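Long-range contact in endoglucanase (PDB 2YIK), which probably cleaves internal beta-1,4-glucosidic links of cellulose, as a family 9 glycoside hydrolase with calcium and zinc sites: residues W390-L404 and D500-L512. Numbering follows the deposited sequence.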
loop_
_atom_site.group_PDB
_atom_site.type_symbol
_atom_site.label_atom_id
_atom_site.label_comp_id
_atom_site.label_asym_id
_atom_site.label_seq_id
_atom_site.Cartn_x
_atom_site.Cartn_y
_atom_site.Cartn_z
ATOM N N TRP A 390 -10.054 -2.695 -14.360
ATOM C CA TRP A 390 -10.237 -2.468 -12.938
ATOM C C TRP A 390 -8.990 -1.851 -12.310
ATOM O O TRP A 390 -8.037 -2.549 -11.954
ATOM C CB TRP A 390 -10.631 -3.786 -12.264
ATOM C CG TRP A 390 -11.857 -4.392 -12.928
ATOM C CD1 TRP A 390 -13.170 -4.059 -12.705
ATOM C CD2 TRP A 390 -11.867 -5.381 -13.968
ATOM N NE1 TRP A 390 -13.991 -4.784 -13.545
ATOM C CE2 TRP A 390 -13.217 -5.601 -14.330
ATOM C CE3 TRP A 390 -10.864 -6.100 -14.634
ATOM C CZ2 TRP A 390 -13.589 -6.516 -15.328
ATOM C CZ3 TRP A 390 -11.236 -7.009 -15.629
ATOM C CH2 TRP A 390 -12.586 -7.207 -15.964
ATOM N N GLY A 391 -9.009 -0.522 -12.203
ATOM C CA GLY A 391 -7.892 0.201 -11.629
ATOM C C GLY A 391 -6.689 0.198 -12.546
ATOM O O GLY A 391 -5.585 -0.180 -12.139
ATOM N N SER A 392 -6.894 0.610 -13.794
ATOM C CA SER A 392 -5.802 0.652 -14.752
ATOM C C SER A 392 -4.736 1.645 -14.296
ATOM O O SER A 392 -3.545 1.398 -14.475
ATOM C CB SER A 392 -6.317 1.043 -16.144
ATOM O OG SER A 392 -6.795 2.379 -16.181
ATOM N N ALA A 393 -5.166 2.760 -13.703
ATOM C CA ALA A 393 -4.246 3.801 -13.224
ATOM C C ALA A 393 -3.368 3.282 -12.085
ATOM O O ALA A 393 -2.201 3.652 -11.955
ATOM C CB ALA A 393 -5.029 5.021 -12.761
ATOM N N ARG A 394 -3.955 2.430 -11.260
ATOM C CA ARG A 394 -3.258 1.836 -10.137
ATOM C C ARG A 394 -2.110 0.955 -10.637
ATOM O O ARG A 394 -1.022 0.949 -10.058
ATOM C CB ARG A 394 -4.271 1.047 -9.297
ATOM C CG ARG A 394 -3.700 0.030 -8.337
ATOM C CD ARG A 394 -3.747 -1.347 -8.961
ATOM N NE ARG A 394 -5.079 -1.665 -9.464
ATOM C CZ ARG A 394 -5.898 -2.565 -8.930
ATOM N NH1 ARG A 394 -5.538 -3.256 -7.856
ATOM N NH2 ARG A 394 -7.072 -2.799 -9.496
ATOM N N TYR A 395 -2.348 0.229 -11.726
ATOM C CA TYR A 395 -1.319 -0.632 -12.312
ATOM C C TYR A 395 -0.274 0.201 -13.042
ATOM O O TYR A 395 0.929 -0.038 -12.921
ATOM C CB TYR A 395 -1.938 -1.608 -13.312
ATOM C CG TYR A 395 -2.872 -2.615 -12.701
ATOM C CD1 TYR A 395 -2.467 -3.396 -11.627
ATOM C CD2 TYR A 395 -4.140 -2.840 -13.243
ATOM C CE1 TYR A 395 -3.294 -4.387 -11.104
ATOM C CE2 TYR A 395 -4.978 -3.832 -12.726
ATOM C CZ TYR A 395 -4.540 -4.602 -11.659
ATOM O OH TYR A 395 -5.333 -5.604 -11.150
ATOM N N ASN A 396 -0.752 1.175 -13.811
ATOM C CA ASN A 396 0.128 2.038 -14.577
ATOM C C ASN A 396 1.116 2.791 -13.688
ATOM O O ASN A 396 2.311 2.804 -13.966
ATOM C CB ASN A 396 -0.697 3.033 -15.400
ATOM C CG ASN A 396 0.163 3.876 -16.332
ATOM O OD1 ASN A 396 0.834 4.810 -15.903
ATOM N ND2 ASN A 396 0.152 3.536 -17.611
ATOM N N THR A 397 0.624 3.418 -12.624
ATOM C CA THR A 397 1.509 4.160 -11.733
ATOM C C THR A 397 2.484 3.244 -10.983
ATOM O O THR A 397 3.570 3.681 -10.605
ATOM C CB THR A 397 0.709 5.049 -10.738
ATOM O OG1 THR A 397 -0.253 4.264 -10.023
ATOM C CG2 THR A 397 0.004 6.165 -11.498
ATOM N N ALA A 398 2.104 1.980 -10.792
ATOM C CA ALA A 398 2.983 1.016 -10.132
ATOM C C ALA A 398 4.152 0.743 -11.074
ATOM O O ALA A 398 5.297 0.610 -10.641
ATOM C CB ALA A 398 2.240 -0.270 -9.837
ATOM N N ALA A 399 3.858 0.651 -12.368
ATOM C CA ALA A 399 4.903 0.429 -13.363
ATOM C C ALA A 399 5.792 1.667 -13.402
ATOM O O ALA A 399 7.009 1.563 -13.544
ATOM C CB ALA A 399 4.287 0.179 -14.741
ATOM N N GLN A 400 5.174 2.841 -13.288
ATOM C CA GLN A 400 5.921 4.096 -13.285
ATOM C C GLN A 400 6.907 4.091 -12.119
ATOM O O GLN A 400 8.077 4.449 -12.273
ATOM C CB GLN A 400 4.971 5.291 -13.139
ATOM C CG GLN A 400 4.129 5.618 -14.371
ATOM C CD GLN A 400 3.318 6.893 -14.185
ATOM O OE1 GLN A 400 3.829 7.887 -13.667
ATOM N NE2 GLN A 400 2.056 6.874 -14.610
ATOM N N LEU A 401 6.423 3.693 -10.947
ATOM C CA LEU A 401 7.265 3.637 -9.759
ATOM C C LEU A 401 8.462 2.728 -10.004
ATOM O O LEU A 401 9.599 3.133 -9.777
ATOM C CB LEU A 401 6.468 3.128 -8.557
ATOM C CG LEU A 401 7.260 2.956 -7.256
ATOM C CD1 LEU A 401 7.847 4.298 -6.830
ATOM C CD2 LEU A 401 6.347 2.404 -6.170
ATOM N N ILE A 402 8.203 1.508 -10.476
ATOM C CA ILE A 402 9.281 0.557 -10.750
ATOM C C ILE A 402 10.245 1.143 -11.773
ATOM O O ILE A 402 11.455 0.987 -11.653
ATOM C CB ILE A 402 8.746 -0.797 -11.290
ATOM C CG1 ILE A 402 7.839 -1.452 -10.243
ATOM C CG2 ILE A 402 9.915 -1.711 -11.675
ATOM C CD1 ILE A 402 8.547 -1.831 -8.989
ATOM N N ALA A 403 9.707 1.825 -12.776
ATOM C CA ALA A 403 10.543 2.429 -13.808
ATOM C C ALA A 403 11.508 3.461 -13.213
ATOM O O ALA A 403 12.690 3.492 -13.558
ATOM C CB ALA A 403 9.667 3.089 -14.864
ATOM N N LEU A 404 10.991 4.300 -12.319
ATOM C CA LEU A 404 11.782 5.347 -11.682
ATOM C C LEU A 404 12.792 4.789 -10.674
ATOM O O LEU A 404 13.882 5.333 -10.517
ATOM C CB LEU A 404 10.837 6.356 -11.026
ATOM C CG LEU A 404 9.939 7.018 -12.087
ATOM C CD1 LEU A 404 8.661 7.549 -11.464
ATOM C CD2 LEU A 404 10.724 8.125 -12.778
ATOM N N ASP A 500 -4.868 1.516 -2.004
ATOM C CA ASP A 500 -3.909 0.809 -2.854
ATOM C C ASP A 500 -3.735 1.537 -4.186
ATOM O O ASP A 500 -2.665 1.482 -4.782
ATOM C CB ASP A 500 -4.317 -0.668 -3.066
ATOM C CG ASP A 500 -5.339 -0.858 -4.176
ATOM O OD1 ASP A 500 -6.550 -0.703 -3.909
ATOM O OD2 ASP A 500 -4.933 -1.170 -5.318
ATOM N N TYR A 501 -4.774 2.240 -4.630
ATOM C CA TYR A 501 -4.724 2.994 -5.887
ATOM C C TYR A 501 -3.726 4.144 -5.824
ATOM O O TYR A 501 -2.991 4.394 -6.779
ATOM C CB TYR A 501 -6.095 3.581 -6.215
ATOM C CG TYR A 501 -7.057 2.654 -6.925
ATOM C CD1 TYR A 501 -6.998 1.269 -6.747
ATOM C CD2 TYR A 501 -8.090 3.176 -7.703
ATOM C CE1 TYR A 501 -7.954 0.430 -7.322
ATOM C CE2 TYR A 501 -9.047 2.354 -8.277
ATOM C CZ TYR A 501 -8.982 0.987 -8.082
ATOM O OH TYR A 501 -9.978 0.201 -8.612
ATOM N N ASN A 502 -3.709 4.842 -4.692
ATOM C CA ASN A 502 -2.819 5.982 -4.505
ATOM C C ASN A 502 -1.412 5.627 -4.028
ATOM O O ASN A 502 -0.500 6.447 -4.120
ATOM C CB ASN A 502 -3.446 6.989 -3.522
ATOM C CG ASN A 502 -4.201 8.111 -4.229
ATOM O OD1 ASN A 502 -3.875 9.293 -4.071
ATOM N ND2 ASN A 502 -5.204 7.748 -5.009
ATOM N N ALA A 503 -1.237 4.406 -3.542
ATOM C CA ALA A 503 0.048 3.961 -3.007
ATOM C C ALA A 503 1.299 4.168 -3.871
ATOM O O ALA A 503 2.217 4.890 -3.469
ATOM C CB ALA A 503 -0.063 2.503 -2.582
ATOM N N ALA A 504 1.354 3.537 -5.041
ATOM C CA ALA A 504 2.528 3.693 -5.897
ATOM C C ALA A 504 2.531 5.072 -6.551
ATOM O O ALA A 504 3.583 5.606 -6.899
ATOM C CB ALA A 504 2.570 2.597 -6.971
ATOM N N PHE A 505 1.341 5.640 -6.706
ATOM C CA PHE A 505 1.172 6.959 -7.311
ATOM C C PHE A 505 1.975 8.018 -6.547
ATOM O O PHE A 505 2.585 8.899 -7.156
ATOM C CB PHE A 505 -0.330 7.298 -7.352
ATOM C CG PHE A 505 -0.641 8.727 -7.730
ATOM C CD1 PHE A 505 -0.066 9.325 -8.852
ATOM C CD2 PHE A 505 -1.556 9.459 -6.977
ATOM C CE1 PHE A 505 -0.386 10.639 -9.208
ATOM C CE2 PHE A 505 -1.886 10.775 -7.322
ATOM C CZ PHE A 505 -1.307 11.367 -8.444
ATOM N N VAL A 506 1.999 7.922 -5.223
ATOM C CA VAL A 506 2.746 8.885 -4.424
ATOM C C VAL A 506 4.221 8.826 -4.804
ATOM O O VAL A 506 4.833 9.845 -5.127
ATOM C CB VAL A 506 2.600 8.604 -2.912
ATOM C CG1 VAL A 506 3.506 9.548 -2.105
ATOM C CG2 VAL A 506 1.146 8.772 -2.502
ATOM N N GLY A 507 4.778 7.619 -4.778
ATOM C CA GLY A 507 6.178 7.431 -5.110
ATOM C C GLY A 507 6.548 7.834 -6.527
ATOM O O GLY A 507 7.646 8.356 -6.759
ATOM N N ALA A 508 5.644 7.586 -7.475
ATOM C CA ALA A 508 5.890 7.928 -8.873
ATOM C C ALA A 508 6.042 9.443 -9.029
ATOM O O ALA A 508 6.899 9.912 -9.772
ATOM C CB ALA A 508 4.750 7.415 -9.752
ATOM N N CYS A 509 5.197 10.199 -8.334
ATOM C CA CYS A 509 5.265 11.656 -8.383
ATOM C C CYS A 509 6.623 12.121 -7.883
ATOM O O CYS A 509 7.262 12.964 -8.515
ATOM C CB CYS A 509 4.171 12.275 -7.515
ATOM S SG CYS A 509 2.486 12.064 -8.155
ATOM N N ALA A 510 7.060 11.563 -6.752
ATOM C CA ALA A 510 8.353 11.915 -6.171
ATOM C C ALA A 510 9.476 11.553 -7.130
ATOM O O ALA A 510 10.413 12.330 -7.322
ATOM C CB ALA A 510 8.557 11.190 -4.840
ATOM N N GLY A 511 9.378 10.362 -7.716
ATOM C CA GLY A 511 10.392 9.900 -8.647
ATOM C C GLY A 511 10.485 10.770 -9.888
ATOM O O GLY A 511 11.580 11.016 -10.398
ATOM N N LEU A 512 9.338 11.222 -10.385
ATOM C CA LEU A 512 9.308 12.083 -11.567
ATOM C C LEU A 512 9.895 13.445 -11.232
ATOM O O LEU A 512 10.571 14.064 -12.055
ATOM C CB LEU A 512 7.870 12.244 -12.079
ATOM C CG LEU A 512 7.342 11.011 -12.815
ATOM C CD1 LEU A 512 5.832 11.084 -12.939
ATOM C CD2 LEU A 512 8.008 10.910 -14.179
HETATM O O HOH W 1 -9.813 -2.822 -8.600
HETATM O O HOH W 2 -0.731 3.565 -7.415
#
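Ala-508 is a knob of helix 499-516 and sits in a hole formed by Thr-397, Gln-400, Leu-401 and Leu-404 of helix 392-408. The two helices run side by side in the (alpha/alpha)6 barrel of the family 9 catalytic domain. Segments 392-404 and 500-512 lie 35° from parallel. The axes of these segments approach to 7.8 Å, consistent with the small residues Ala-504, Gly-507, Ala-508 and Gly-511 on the facing side. Ala-504 CB rests 3.6 Å from Ala-398 CA. Leu-401 spreads its two methyls along the second helix: CD2 meets Ala-504, and CD1 lies 3.8 Å from Gly-507 C. With CG of Leu-404 beside its backbone N, its two methyls reach the backbones of Ala-508 and Gly-511.

The N-terminal end of the contact is more polar and hydrated, and at its exposed limit Trp-390 barely touches Tyr-501. No direct hydrogen bond joins the two segments. One water donates to Thr-397 OG1 and lies close to Tyr-501 O, at a distance too short to be trusted. Arg-394 bends at chi2 and chi3, and its guanidinium lies between the ring of Tyr-395 and Tyr-501 CE1, which cover opposite faces. The Tyr-501 ring is turned 40° from the guanidinium. Asp-500 OD2 forms a salt bridge of 3.3 Å to Arg-394 NH1, well out of the guanidinium plane, by charge alone. A second water links Tyr-501 OH to Arg-394 NH2, the latter weakly. The side chain of Tyr-501 is about 9 Å from that of His-451, the predicted active-site residue. Arg-394 is fixed from its own segment: NE gives a nearly straight bond (166°) to a lone pair of Gly-391 O, 3.1 Å away.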